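Local coordinates for protein cytochrome P450 CYP260B1 (Sorangium cellulosum, PDB 5HIW) that is a haem-binding cytochrome P450, with a largely helical fold enclosing protoporphyrin IX whose iron carries a water, at residues L52-Y63 and I278-I288; H80-N88 and R205-G213. All coordinates share one frame; numbering follows the deposited sequence.

Contact 1: residues L52-Y63 and I278-I288. With HEM (protoporphyrin IX containing Fe), chain B.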
loop_
_atom_site.group_PDB
_atom_site.type_symbol
_atom_site.label_atom_id
_atom_site.label_comp_id
_atom_site.label_asym_id
_atom_site.label_seq_id
_atom_site.Cartn_x
_atom_site.Cartn_y
_atom_site.Cartn_z
ATOM N N LEU A 52 15.982 -7.056 5.363
ATOM C CA LEU A 52 14.638 -7.564 5.762
ATOM C C LEU A 52 14.700 -8.976 6.431
ATOM O O LEU A 52 13.896 -9.266 7.319
ATOM C CB LEU A 52 13.719 -7.609 4.537
ATOM C CG LEU A 52 13.284 -6.231 3.978
ATOM C CD1 LEU A 52 12.557 -6.484 2.659
ATOM C CD2 LEU A 52 12.481 -5.426 5.021
ATOM N N ARG A 53 15.617 -9.826 5.983
ATOM C CA ARG A 53 15.837 -11.137 6.594
ATOM C C ARG A 53 16.332 -11.060 8.057
ATOM O O ARG A 53 15.930 -11.847 8.871
ATOM C CB ARG A 53 16.832 -11.961 5.748
ATOM C CG ARG A 53 17.064 -13.373 6.244
ATOM C CD ARG A 53 17.862 -14.230 5.260
ATOM N NE ARG A 53 17.385 -15.620 5.272
ATOM C CZ ARG A 53 16.291 -16.073 4.639
ATOM N NH1 ARG A 53 15.513 -15.269 3.908
ATOM N NH2 ARG A 53 15.965 -17.350 4.740
ATOM N N ASP A 54 17.205 -10.123 8.396
ATOM C CA ASP A 54 17.761 -10.057 9.736
ATOM C C ASP A 54 16.952 -9.091 10.599
ATOM O O ASP A 54 17.326 -7.901 10.787
ATOM C CB ASP A 54 19.230 -9.607 9.639
ATOM C CG ASP A 54 19.967 -9.664 10.969
ATOM O OD1 ASP A 54 19.355 -9.842 12.030
ATOM O OD2 ASP A 54 21.186 -9.478 10.940
ATOM N N SER A 55 15.851 -9.563 11.132
ATOM C CA SER A 55 15.018 -8.691 11.927
ATOM C C SER A 55 15.573 -8.331 13.317
ATOM O O SER A 55 15.053 -7.406 13.949
ATOM C CB SER A 55 13.611 -9.295 12.083
ATOM O OG SER A 55 13.674 -10.603 12.662
ATOM N N GLU A 56 16.541 -9.113 13.825
ATOM C CA GLU A 56 17.073 -8.895 15.167
ATOM C C GLU A 56 18.012 -7.718 15.118
ATOM O O GLU A 56 17.987 -6.916 16.011
ATOM C CB GLU A 56 17.831 -10.142 15.716
ATOM C CG GLU A 56 16.926 -11.333 16.041
ATOM C CD GLU A 56 15.757 -11.041 16.995
ATOM O OE1 GLU A 56 15.983 -10.719 18.192
ATOM O OE2 GLU A 56 14.588 -11.176 16.543
ATOM N N THR A 57 18.808 -7.611 14.063
ATOM C CA THR A 57 19.703 -6.471 13.903
ATOM C C THR A 57 18.924 -5.251 13.384
ATOM O O THR A 57 19.169 -4.138 13.801
ATOM C CB THR A 57 20.795 -6.794 12.892
ATOM O OG1 THR A 57 21.446 -8.018 13.255
ATOM C CG2 THR A 57 21.789 -5.637 12.801
ATOM N N PHE A 58 17.978 -5.480 12.458
ATOM C CA PHE A 58 17.258 -4.369 11.828
ATOM C C PHE A 58 15.788 -4.456 12.256
ATOM O O PHE A 58 15.033 -5.236 11.704
ATOM C CB PHE A 58 17.454 -4.450 10.309
ATOM C CG PHE A 58 18.916 -4.468 9.868
ATOM C CD1 PHE A 58 19.695 -3.299 9.867
ATOM C CD2 PHE A 58 19.489 -5.626 9.400
ATOM C CE1 PHE A 58 21.027 -3.330 9.405
ATOM C CE2 PHE A 58 20.834 -5.666 8.962
ATOM C CZ PHE A 58 21.587 -4.499 8.962
ATOM N N SER A 59 15.434 -3.784 13.338
ATOM C CA SER A 59 14.086 -3.927 13.877
ATOM C C SER A 59 13.076 -2.937 13.316
ATOM O O SER A 59 13.394 -2.025 12.538
ATOM C CB SER A 59 14.122 -3.769 15.395
ATOM O OG SER A 59 14.430 -2.451 15.716
ATOM N N THR A 60 11.868 -3.017 13.826
ATOM C CA THR A 60 10.819 -2.068 13.504
ATOM C C THR A 60 10.590 -1.051 14.639
ATOM O O THR A 60 9.512 -0.490 14.800
ATOM C CB THR A 60 9.532 -2.815 13.085
ATOM O OG1 THR A 60 9.193 -3.828 14.035
ATOM C CG2 THR A 60 9.691 -3.420 11.699
ATOM N N ARG A 61 11.603 -0.855 15.460
ATOM C CA ARG A 61 11.455 0.006 16.652
ATOM C C ARG A 61 10.934 1.401 16.310
ATOM O O ARG A 61 10.130 1.961 17.059
ATOM C CB ARG A 61 12.833 0.112 17.367
ATOM C CG ARG A 61 12.821 0.962 18.654
ATOM C CD ARG A 61 14.214 1.253 19.114
ATOM N NE ARG A 61 14.820 0.057 19.609
ATOM C CZ ARG A 61 14.704 -0.370 20.872
ATOM N NH1 ARG A 61 13.977 0.296 21.762
ATOM N NH2 ARG A 61 15.301 -1.482 21.231
ATOM N N THR A 62 11.321 1.918 15.138
ATOM C CA THR A 62 10.954 3.298 14.754
ATOM C C THR A 62 9.474 3.450 14.581
ATOM O O THR A 62 8.937 4.534 14.790
ATOM C CB THR A 62 11.633 3.807 13.471
ATOM O OG1 THR A 62 11.193 3.033 12.370
ATOM C CG2 THR A 62 13.130 3.759 13.549
ATOM N N TYR A 63 8.772 2.349 14.300
ATOM C CA TYR A 63 7.317 2.396 14.123
ATOM C C TYR A 63 6.594 2.438 15.451
ATOM O O TYR A 63 5.416 2.712 15.463
ATOM C CB TYR A 63 6.749 1.123 13.478
ATOM C CG TYR A 63 6.783 0.923 11.976
ATOM C CD1 TYR A 63 5.872 1.571 11.119
ATOM C CD2 TYR A 63 7.607 -0.055 11.425
ATOM C CE1 TYR A 63 5.888 1.323 9.736
ATOM C CE2 TYR A 63 7.606 -0.329 10.059
ATOM C CZ TYR A 63 6.758 0.357 9.213
ATOM O OH TYR A 63 6.781 0.027 7.867
ATOM N N ILE A 278 10.545 1.555 3.121
ATOM C CA ILE A 278 10.214 1.304 4.491
ATOM C C ILE A 278 11.461 1.517 5.324
ATOM O O ILE A 278 12.613 1.531 4.794
ATOM C CB ILE A 278 9.678 -0.116 4.744
ATOM C CG1 ILE A 278 10.580 -1.116 4.101
ATOM C CG2 ILE A 278 8.243 -0.232 4.283
ATOM C CD1 ILE A 278 10.088 -2.536 4.199
ATOM N N VAL A 279 11.237 1.626 6.627
ATOM C CA VAL A 279 12.261 2.037 7.503
ATOM C C VAL A 279 12.575 0.921 8.545
ATOM O O VAL A 279 11.680 0.174 8.943
ATOM C CB VAL A 279 11.795 3.300 8.244
ATOM C CG1 VAL A 279 12.820 3.651 9.281
ATOM C CG2 VAL A 279 11.555 4.447 7.227
ATOM N N ARG A 280 13.860 0.787 8.887
ATOM C CA ARG A 280 14.369 -0.088 9.987
ATOM C C ARG A 280 15.287 0.679 10.956
ATOM O O ARG A 280 15.817 1.757 10.604
ATOM C CB ARG A 280 15.106 -1.264 9.374
ATOM C CG ARG A 280 14.233 -2.200 8.492
ATOM C CD ARG A 280 13.309 -3.000 9.406
ATOM N NE ARG A 280 12.462 -4.009 8.801
ATOM C CZ ARG A 280 11.228 -3.808 8.300
ATOM N NH1 ARG A 280 10.549 -4.819 7.812
ATOM N NH2 ARG A 280 10.729 -2.583 8.227
ATOM N N PHE A 281 15.428 0.116 12.150
ATOM C CA PHE A 281 16.193 0.665 13.290
ATOM C C PHE A 281 17.373 -0.259 13.497
ATOM O O PHE A 281 17.208 -1.474 13.564
ATOM C CB PHE A 281 15.357 0.750 14.538
ATOM C CG PHE A 281 16.144 1.298 15.730
ATOM C CD1 PHE A 281 16.924 0.435 16.514
ATOM C CD2 PHE A 281 16.213 2.669 15.967
ATOM C CE1 PHE A 281 17.706 0.913 17.561
ATOM C CE2 PHE A 281 16.969 3.158 17.048
ATOM C CZ PHE A 281 17.725 2.283 17.822
ATOM N N VAL A 282 18.600 0.310 13.515
ATOM C CA VAL A 282 19.804 -0.539 13.573
ATOM C C VAL A 282 20.123 -0.781 15.043
ATOM O O VAL A 282 20.516 0.147 15.735
ATOM C CB VAL A 282 20.969 0.119 12.863
ATOM C CG1 VAL A 282 22.155 -0.757 12.890
ATOM C CG2 VAL A 282 20.602 0.393 11.427
ATOM N N GLU A 283 19.867 -2.002 15.504
ATOM C CA GLU A 283 19.900 -2.336 16.925
ATOM C C GLU A 283 21.352 -2.540 17.400
ATOM O O GLU A 283 21.664 -2.287 18.526
ATOM C CB GLU A 283 19.057 -3.599 17.178
ATOM C CG GLU A 283 17.533 -3.418 17.033
ATOM C CD GLU A 283 16.889 -2.615 18.134
ATOM O OE1 GLU A 283 17.608 -2.415 19.123
ATOM O OE2 GLU A 283 15.674 -2.188 18.063
ATOM N N ARG A 284 22.200 -2.999 16.516
ATOM C CA ARG A 284 23.633 -3.170 16.793
ATOM C C ARG A 284 24.441 -2.795 15.551
ATOM O O ARG A 284 24.014 -3.020 14.426
ATOM C CB ARG A 284 23.953 -4.608 17.241
ATOM C CG ARG A 284 24.402 -5.566 16.133
ATOM C CD ARG A 284 24.443 -6.990 16.646
ATOM N NE ARG A 284 24.330 -7.949 15.564
ATOM C CZ ARG A 284 24.279 -9.263 15.731
ATOM N NH1 ARG A 284 24.307 -9.788 16.959
ATOM N NH2 ARG A 284 24.191 -10.052 14.672
ATOM N N GLU A 285 25.613 -2.187 15.737
ATOM C CA GLU A 285 26.404 -1.763 14.569
ATOM C C GLU A 285 26.463 -2.833 13.488
ATOM O O GLU A 285 26.687 -4.023 13.753
ATOM C CB GLU A 285 27.844 -1.358 14.946
ATOM C CG GLU A 285 28.768 -1.080 13.755
ATOM C CD GLU A 285 30.246 -1.127 14.118
ATOM O OE1 GLU A 285 30.666 -0.223 14.875
ATOM O OE2 GLU A 285 30.977 -2.052 13.635
ATOM N N ALA A 286 26.299 -2.415 12.241
ATOM C CA ALA A 286 26.375 -3.393 11.182
ATOM C C ALA A 286 26.927 -2.713 9.981
ATOM O O ALA A 286 27.041 -1.472 9.930
ATOM C CB ALA A 286 24.986 -4.031 10.887
ATOM N N THR A 287 27.295 -3.534 9.019
ATOM C CA THR A 287 27.787 -3.061 7.742
ATOM C C THR A 287 26.965 -3.640 6.588
ATOM O O THR A 287 26.655 -4.814 6.555
ATOM C CB THR A 287 29.283 -3.427 7.559
ATOM O OG1 THR A 287 29.768 -2.869 6.330
ATOM C CG2 THR A 287 29.497 -4.963 7.576
ATOM N N ILE A 288 26.618 -2.779 5.631
ATOM C CA ILE A 288 25.829 -3.195 4.482
ATOM C C ILE A 288 26.460 -2.432 3.357
ATOM O O ILE A 288 26.675 -1.212 3.459
ATOM C CB ILE A 288 24.341 -2.726 4.605
ATOM C CG1 ILE A 288 23.610 -3.342 5.815
ATOM C CG2 ILE A 288 23.586 -3.019 3.301
ATOM C CD1 ILE A 288 23.402 -4.842 5.749
HETATM C CHA HEM B . 2.891 -4.492 6.018
HETATM C CHB HEM B . 2.670 -2.499 1.588
HETATM C CHC HEM B . -2.082 -3.169 1.522
HETATM C CHD HEM B . -1.891 -4.201 6.196
HETATM C C1A HEM B . 3.264 -3.967 4.814
HETATM C C2A HEM B . 4.597 -3.704 4.393
HETATM C C3A HEM B . 4.540 -3.179 3.129
HETATM C C4A HEM B . 3.153 -3.004 2.814
HETATM C CMA HEM B . 5.746 -2.725 2.282
HETATM C CAA HEM B . 5.866 -4.091 5.143
HETATM C CBA HEM B . 6.158 -3.055 6.242
HETATM C CGA HEM B . 7.511 -3.223 6.840
HETATM O O1A HEM B . 8.163 -4.301 6.649
HETATM O O2A HEM B . 8.078 -2.230 7.362
HETATM C C1B HEM B . 1.383 -2.458 1.207
HETATM C C2B HEM B . 0.988 -2.070 -0.119
HETATM C C3B HEM B . -0.377 -2.282 -0.132
HETATM C C4B HEM B . -0.795 -2.758 1.189
HETATM C CMB HEM B . 1.808 -1.490 -1.285
HETATM C CAB HEM B . -1.172 -1.955 -1.291
HETATM C CBB HEM B . -2.448 -1.797 -1.408
HETATM C C1C HEM B . -2.462 -3.525 2.815
HETATM C C2C HEM B . -3.821 -3.823 3.155
HETATM C C3C HEM B . -3.754 -4.106 4.491
HETATM C C4C HEM B . -2.413 -3.937 4.949
HETATM C CMC HEM B . -4.918 -3.770 2.119
HETATM C CAC HEM B . -4.856 -4.510 5.386
HETATM C CBC HEM B . -5.900 -5.176 4.915
HETATM C C1D HEM B . -0.540 -4.362 6.480
HETATM C C2D HEM B . -0.128 -4.782 7.846
HETATM C C3D HEM B . 1.197 -4.857 7.810
HETATM C C4D HEM B . 1.576 -4.521 6.429
HETATM C CMD HEM B . -1.008 -4.986 9.064
HETATM C CAD HEM B . 2.152 -5.320 8.923
HETATM C CBD HEM B . 2.394 -6.807 8.744
HETATM C CGD HEM B . 3.310 -7.397 9.824
HETATM O O1D HEM B . 4.113 -6.682 10.499
HETATM O O2D HEM B . 3.302 -8.651 10.065
HETATM N NA HEM B . 2.389 -3.538 3.793
HETATM N NB HEM B . 0.324 -2.970 1.875
HETATM N NC HEM B . -1.632 -3.650 3.841
HETATM N ND HEM B . 0.529 -4.195 5.664
HETATM FE FE HEM B . 0.429 -3.632 3.808
HETATM O O HOH W 1 12.099 -7.568 9.138
HETATM O O HOH W 2 14.654 -6.087 8.940
HETATM O O HOH W 3 10.610 0.515 11.546
HETATM O O HOH W 4 0.373 -1.460 4.548
#
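F58 and S59 pair antiparallel with V282 and F281, F58-V282 as a non-hydrogen-bonded pair and S59-F281 as a hydrogen-bonded one, which makes 58-59 an edge strand of the mixed β-sheet of this cytochrome P450. E283 N extends the ladder with a 2.8 Å bond to T57 O. On the S59-F281 face, E283 OE2 accepts from two side chains: S59 OG reaches its anti lone pair at 2.7 Å, and R61 NE approaches from the syn side at 2.9 Å. R61 grips the carboxylate side-on, its NH2 turning to OE1, while R61 CD sits 3.6 Å above the centre of the F281 ring in a CH-π contact. On the F58-V282 side the F58 ring has V282 CG2 at its edge, and its CZ meets A286 CB and I288 CD1 beyond the turn. The R280 side chain reaches the haem at its far end. Bent at its second torsion (chi2 -72°), it carries its guanidinium between L52 CD2 on one face and T60 CG2 on the other. Water 2 links R280 NE to F58 O, and R280 NH2 also donates to V279 O, which limits rotation of the group. Both terminal nitrogens then meet one propionate almost straight: R280 NH1 lies 2.7 Å from HEM O1A and R280 NH2 2.8 Å from HEM O2A, the latter oxygen also accepting from Y63 OH in the tyrosine conformer described.

Contact 2: residues H80-N88 and R205-G213. With HEM (protoporphyrin IX containing Fe), chain B.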
loop_
_atom_site.group_PDB
_atom_site.type_symbol
_atom_site.label_atom_id
_atom_site.label_comp_id
_atom_site.label_asym_id
_atom_site.label_seq_id
_atom_site.Cartn_x
_atom_site.Cartn_y
_atom_site.Cartn_z
ATOM N N HIS A 80 5.098 -11.504 17.681
ATOM C CA HIS A 80 4.668 -11.253 16.306
ATOM C C HIS A 80 4.061 -12.511 15.761
ATOM O O HIS A 80 3.037 -12.497 15.100
ATOM C CB HIS A 80 5.797 -10.775 15.425
ATOM C CG HIS A 80 5.388 -10.564 14.001
ATOM N ND1 HIS A 80 5.527 -11.538 13.035
ATOM C CD2 HIS A 80 4.793 -9.502 13.391
ATOM C CE1 HIS A 80 5.042 -11.091 11.885
ATOM N NE2 HIS A 80 4.575 -9.869 12.074
ATOM N N THR A 81 4.666 -13.660 16.060
ATOM C CA THR A 81 4.135 -14.881 15.506
ATOM C C THR A 81 2.690 -15.145 15.860
ATOM O O THR A 81 1.918 -15.574 14.982
ATOM C CB THR A 81 5.020 -16.113 15.881
ATOM O OG1 THR A 81 6.367 -15.808 15.500
ATOM C CG2 THR A 81 4.516 -17.374 15.131
ATOM N N ARG A 82 2.348 -14.909 17.125
ATOM C CA ARG A 82 1.018 -15.138 17.686
ATOM C C ARG A 82 -0.034 -14.176 17.054
ATOM O O ARG A 82 -1.102 -14.592 16.593
ATOM C CB ARG A 82 1.096 -14.981 19.236
ATOM C CG ARG A 82 -0.207 -15.253 20.004
ATOM C CD ARG A 82 -0.124 -15.132 21.547
ATOM N NE ARG A 82 0.766 -16.123 22.164
ATOM C CZ ARG A 82 0.462 -17.408 22.331
ATOM N NH1 ARG A 82 -0.699 -17.900 21.919
ATOM N NH2 ARG A 82 1.348 -18.219 22.870
ATOM N N MET A 83 0.312 -12.896 16.977
ATOM C CA MET A 83 -0.610 -11.870 16.453
ATOM C C MET A 83 -0.710 -12.051 14.942
ATOM O O MET A 83 -1.768 -11.984 14.388
ATOM C CB MET A 83 -0.147 -10.474 16.809
ATOM C CG MET A 83 -0.230 -10.194 18.301
ATOM S SD MET A 83 -1.860 -10.538 18.978
ATOM C CE MET A 83 -2.897 -9.715 17.759
ATOM N N ARG A 84 0.406 -12.343 14.296
ATOM C CA ARG A 84 0.387 -12.605 12.871
ATOM C C ARG A 84 -0.537 -13.765 12.468
ATOM O O ARG A 84 -1.201 -13.743 11.413
ATOM C CB ARG A 84 1.829 -12.804 12.335
ATOM C CG ARG A 84 1.939 -13.069 10.819
ATOM C CD ARG A 84 1.352 -11.904 10.019
ATOM N NE ARG A 84 1.445 -12.178 8.589
ATOM C CZ ARG A 84 2.187 -11.514 7.690
ATOM N NH1 ARG A 84 2.895 -10.443 7.993
ATOM N NH2 ARG A 84 2.143 -11.916 6.437
ATOM N N ARG A 85 -0.611 -14.800 13.318
ATOM C CA ARG A 85 -1.498 -15.928 13.056
ATOM C C ARG A 85 -2.970 -15.526 13.035
ATOM O O ARG A 85 -3.766 -15.988 12.202
ATOM C CB ARG A 85 -1.277 -17.061 14.103
ATOM C CG ARG A 85 -0.228 -18.098 13.704
ATOM C CD ARG A 85 -0.480 -19.446 14.428
ATOM N NE ARG A 85 -1.086 -19.225 15.763
ATOM C CZ ARG A 85 -0.419 -19.129 16.927
ATOM N NH1 ARG A 85 0.910 -19.285 17.004
ATOM N NH2 ARG A 85 -1.103 -18.908 18.047
ATOM N N LEU A 86 -3.314 -14.645 13.949
ATOM C CA LEU A 86 -4.682 -14.051 14.006
ATOM C C LEU A 86 -4.951 -13.289 12.734
ATOM O O LEU A 86 -5.928 -13.525 12.101
ATOM C CB LEU A 86 -4.786 -13.052 15.123
ATOM C CG LEU A 86 -6.025 -12.179 15.235
ATOM C CD1 LEU A 86 -7.182 -13.136 15.339
ATOM C CD2 LEU A 86 -5.814 -11.362 16.516
ATOM N N PHE A 87 -4.075 -12.323 12.402
ATOM C CA PHE A 87 -4.252 -11.598 11.090
ATOM C C PHE A 87 -4.329 -12.508 9.899
ATOM O O PHE A 87 -5.141 -12.308 9.029
ATOM C CB PHE A 87 -3.161 -10.526 10.931
ATOM C CG PHE A 87 -3.339 -9.312 11.814
ATOM C CD1 PHE A 87 -3.001 -9.334 13.162
ATOM C CD2 PHE A 87 -3.886 -8.150 11.306
ATOM C CE1 PHE A 87 -3.116 -8.249 13.972
ATOM C CE2 PHE A 87 -4.037 -7.033 12.112
ATOM C CZ PHE A 87 -3.644 -7.061 13.447
ATOM N N ASN A 88 -3.466 -13.533 9.819
ATOM C CA ASN A 88 -3.510 -14.434 8.670
ATOM C C ASN A 88 -4.868 -15.125 8.555
ATOM O O ASN A 88 -5.397 -15.344 7.427
ATOM C CB ASN A 88 -2.406 -15.493 8.699
ATOM C CG ASN A 88 -1.029 -14.916 8.453
ATOM O OD1 ASN A 88 -0.904 -13.869 7.869
ATOM N ND2 ASN A 88 0.019 -15.635 8.874
ATOM N N ARG A 205 -14.660 -13.024 16.228
ATOM C CA ARG A 205 -14.594 -14.478 16.378
ATOM C C ARG A 205 -13.209 -15.125 16.337
ATOM O O ARG A 205 -12.932 -16.061 17.117
ATOM C CB ARG A 205 -15.658 -15.145 15.452
ATOM C CG ARG A 205 -17.078 -14.800 15.980
ATOM C CD ARG A 205 -18.314 -15.213 15.165
ATOM N NE ARG A 205 -18.302 -14.755 13.764
ATOM C CZ ARG A 205 -17.707 -15.390 12.730
ATOM N NH1 ARG A 205 -17.035 -16.551 12.884
ATOM N NH2 ARG A 205 -17.782 -14.850 11.503
ATOM N N ALA A 206 -12.280 -14.623 15.521
ATOM C CA ALA A 206 -10.909 -15.070 15.527
ATOM C C ALA A 206 -10.122 -14.709 16.776
ATOM O O ALA A 206 -9.138 -15.380 17.113
ATOM C CB ALA A 206 -10.146 -14.495 14.340
ATOM N N ILE A 207 -10.464 -13.575 17.388
ATOM C CA ILE A 207 -9.834 -13.195 18.660
ATOM C C ILE A 207 -10.113 -14.266 19.716
ATOM O O ILE A 207 -9.216 -14.674 20.473
ATOM C CB ILE A 207 -10.290 -11.779 19.034
ATOM C CG1 ILE A 207 -9.511 -10.798 18.110
ATOM C CG2 ILE A 207 -10.079 -11.429 20.504
ATOM C CD1 ILE A 207 -10.078 -9.408 18.107
ATOM N N VAL A 208 -11.345 -14.738 19.757
ATOM C CA VAL A 208 -11.694 -15.830 20.666
ATOM C C VAL A 208 -10.956 -17.171 20.348
ATOM O O VAL A 208 -10.395 -17.807 21.240
ATOM C CB VAL A 208 -13.205 -15.982 20.721
ATOM C CG1 VAL A 208 -13.530 -17.156 21.603
ATOM C CG2 VAL A 208 -13.841 -14.658 21.203
ATOM N N ALA A 209 -10.887 -17.557 19.070
ATOM C CA ALA A 209 -10.121 -18.782 18.633
ATOM C C ALA A 209 -8.595 -18.820 18.981
ATOM O O ALA A 209 -7.980 -19.893 19.038
ATOM C CB ALA A 209 -10.348 -19.068 17.134
ATOM N N GLU A 210 -8.003 -17.654 19.243
ATOM C CA GLU A 210 -6.638 -17.535 19.667
ATOM C C GLU A 210 -6.586 -17.209 21.168
ATOM O O GLU A 210 -5.495 -16.980 21.726
ATOM C CB GLU A 210 -5.984 -16.404 18.863
ATOM C CG GLU A 210 -5.694 -16.752 17.410
ATOM C CD GLU A 210 -4.390 -17.499 17.270
ATOM O OE1 GLU A 210 -3.517 -17.377 18.174
ATOM O OE2 GLU A 210 -4.237 -18.211 16.260
ATOM N N GLY A 211 -7.769 -17.191 21.785
ATOM C CA GLY A 211 -8.006 -16.830 23.184
ATOM C C GLY A 211 -7.616 -15.444 23.691
ATOM O O GLY A 211 -7.210 -15.282 24.854
ATOM N N LEU A 212 -7.764 -14.434 22.838
ATOM C CA LEU A 212 -7.275 -13.097 23.110
ATOM C C LEU A 212 -8.484 -12.263 23.560
ATOM O O LEU A 212 -9.646 -12.779 23.600
ATOM C CB LEU A 212 -6.566 -12.546 21.860
ATOM C CG LEU A 212 -5.476 -13.426 21.249
ATOM C CD1 LEU A 212 -5.073 -13.023 19.836
ATOM C CD2 LEU A 212 -4.222 -13.501 22.093
ATOM N N GLY A 213 -8.236 -11.006 23.919
ATOM C CA GLY A 213 -9.275 -10.138 24.535
ATOM C C GLY A 213 -8.706 -9.411 25.736
ATOM O O GLY A 213 -7.575 -9.720 26.146
HETATM C CHA HEM B . 2.891 -4.492 6.018
HETATM C CHB HEM B . 2.670 -2.499 1.588
HETATM C CHC HEM B . -2.082 -3.169 1.522
HETATM C CHD HEM B . -1.891 -4.201 6.196
HETATM C C1A HEM B . 3.264 -3.967 4.814
HETATM C C2A HEM B . 4.597 -3.704 4.393
HETATM C C3A HEM B . 4.540 -3.179 3.129
HETATM C C4A HEM B . 3.153 -3.004 2.814
HETATM C CMA HEM B . 5.746 -2.725 2.282
HETATM C CAA HEM B . 5.866 -4.091 5.143
HETATM C CBA HEM B . 6.158 -3.055 6.242
HETATM C CGA HEM B . 7.511 -3.223 6.840
HETATM O O1A HEM B . 8.163 -4.301 6.649
HETATM O O2A HEM B . 8.078 -2.230 7.362
HETATM C C1B HEM B . 1.383 -2.458 1.207
HETATM C C2B HEM B . 0.988 -2.070 -0.119
HETATM C C3B HEM B . -0.377 -2.282 -0.132
HETATM C C4B HEM B . -0.795 -2.758 1.189
HETATM C CMB HEM B . 1.808 -1.490 -1.285
HETATM C CAB HEM B . -1.172 -1.955 -1.291
HETATM C CBB HEM B . -2.448 -1.797 -1.408
HETATM C C1C HEM B . -2.462 -3.525 2.815
HETATM C C2C HEM B . -3.821 -3.823 3.155
HETATM C C3C HEM B . -3.754 -4.106 4.491
HETATM C C4C HEM B . -2.413 -3.937 4.949
HETATM C CMC HEM B . -4.918 -3.770 2.119
HETATM C CAC HEM B . -4.856 -4.510 5.386
HETATM C CBC HEM B . -5.900 -5.176 4.915
HETATM C C1D HEM B . -0.540 -4.362 6.480
HETATM C C2D HEM B . -0.128 -4.782 7.846
HETATM C C3D HEM B . 1.197 -4.857 7.810
HETATM C C4D HEM B . 1.576 -4.521 6.429
HETATM C CMD HEM B . -1.008 -4.986 9.064
HETATM C CAD HEM B . 2.152 -5.320 8.923
HETATM C CBD HEM B . 2.394 -6.807 8.744
HETATM C CGD HEM B . 3.310 -7.397 9.824
HETATM O O1D HEM B . 4.113 -6.682 10.499
HETATM O O2D HEM B . 3.302 -8.651 10.065
HETATM N NA HEM B . 2.389 -3.538 3.793
HETATM N NB HEM B . 0.324 -2.970 1.875
HETATM N NC HEM B . -1.632 -3.650 3.841
HETATM N ND HEM B . 0.529 -4.195 5.664
HETATM FE FE HEM B . 0.429 -3.632 3.808
HETATM O O HOH W 4 0.373 -1.460 4.548
#
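L86 fills the centre of this contact, its two methyl branches dividing the neighbours between them. CD1 presses on the last turns of helix 199-209, where L86 CD1 and A206 CB are only 3.4 Å apart, tighter than usual for two carbons. L86 CD2 lies 3.8 Å from L212 CD1 and within van der Waals range of I207 CG1. With CG anti to the backbone N (chi1 171°), L86 brings these branches to A206 and L212. Its side chain slides past L212 in the opposite direction, and M83 SD completes the apolar patch at the same L212 CD1.

A salt bridge borders this patch. R85 NH2 donates to the syn lone pair of E210 OE1 at 2.9 Å, and a weak, longer bond joins R85 NE to E210 OE2. Guanidinium and carboxylate are nearly coplanar, 29° apart, although the two chains cross at about a right angle; R82 CA lies over one face of the R85 guanidinium.

The backbone beyond E210 sets the position of L212. G211, with positive phi, closes the helix in a Schellman motif, and L212 N bonds back to I207 O at 2.8 Å, turning the leucine toward helix 77-90.

Other residues of helix 77-90 serve the haem: H80 NE2 and R84 NH1 both donate to HEM O2D, at 2.7 and 2.8 Å, and R84 NE is held by N88 OD1. The helix therefore runs between the haem propionate and helix 199-209, while F87 packs on V221, T224 and L225 of helix 218-229, which I207 also touches through C218.

Contacts 1 and 2 lie at the periphery of the fold, their centres about 26 Å apart, each partly buried and each reaching the haem from one segment or both. Contact 1 joins an edge strand to the mixed sheet, main-chain bonds being joined by side-chain ones, and its buried arginine, with a tyrosine, holds one propionate. Contact 2 packs helix 77-90 against the end of helix 199-209, with side-chain rather than main-chain hydrogen bonds between the segments. In contact 1 salt bridge and apolar cluster lie on different sides of the strand pair; in contact 2 they adjoin. Y63, just after strand 58-59, and helix 77-90 reach different propionates; H336 is a further haem partner.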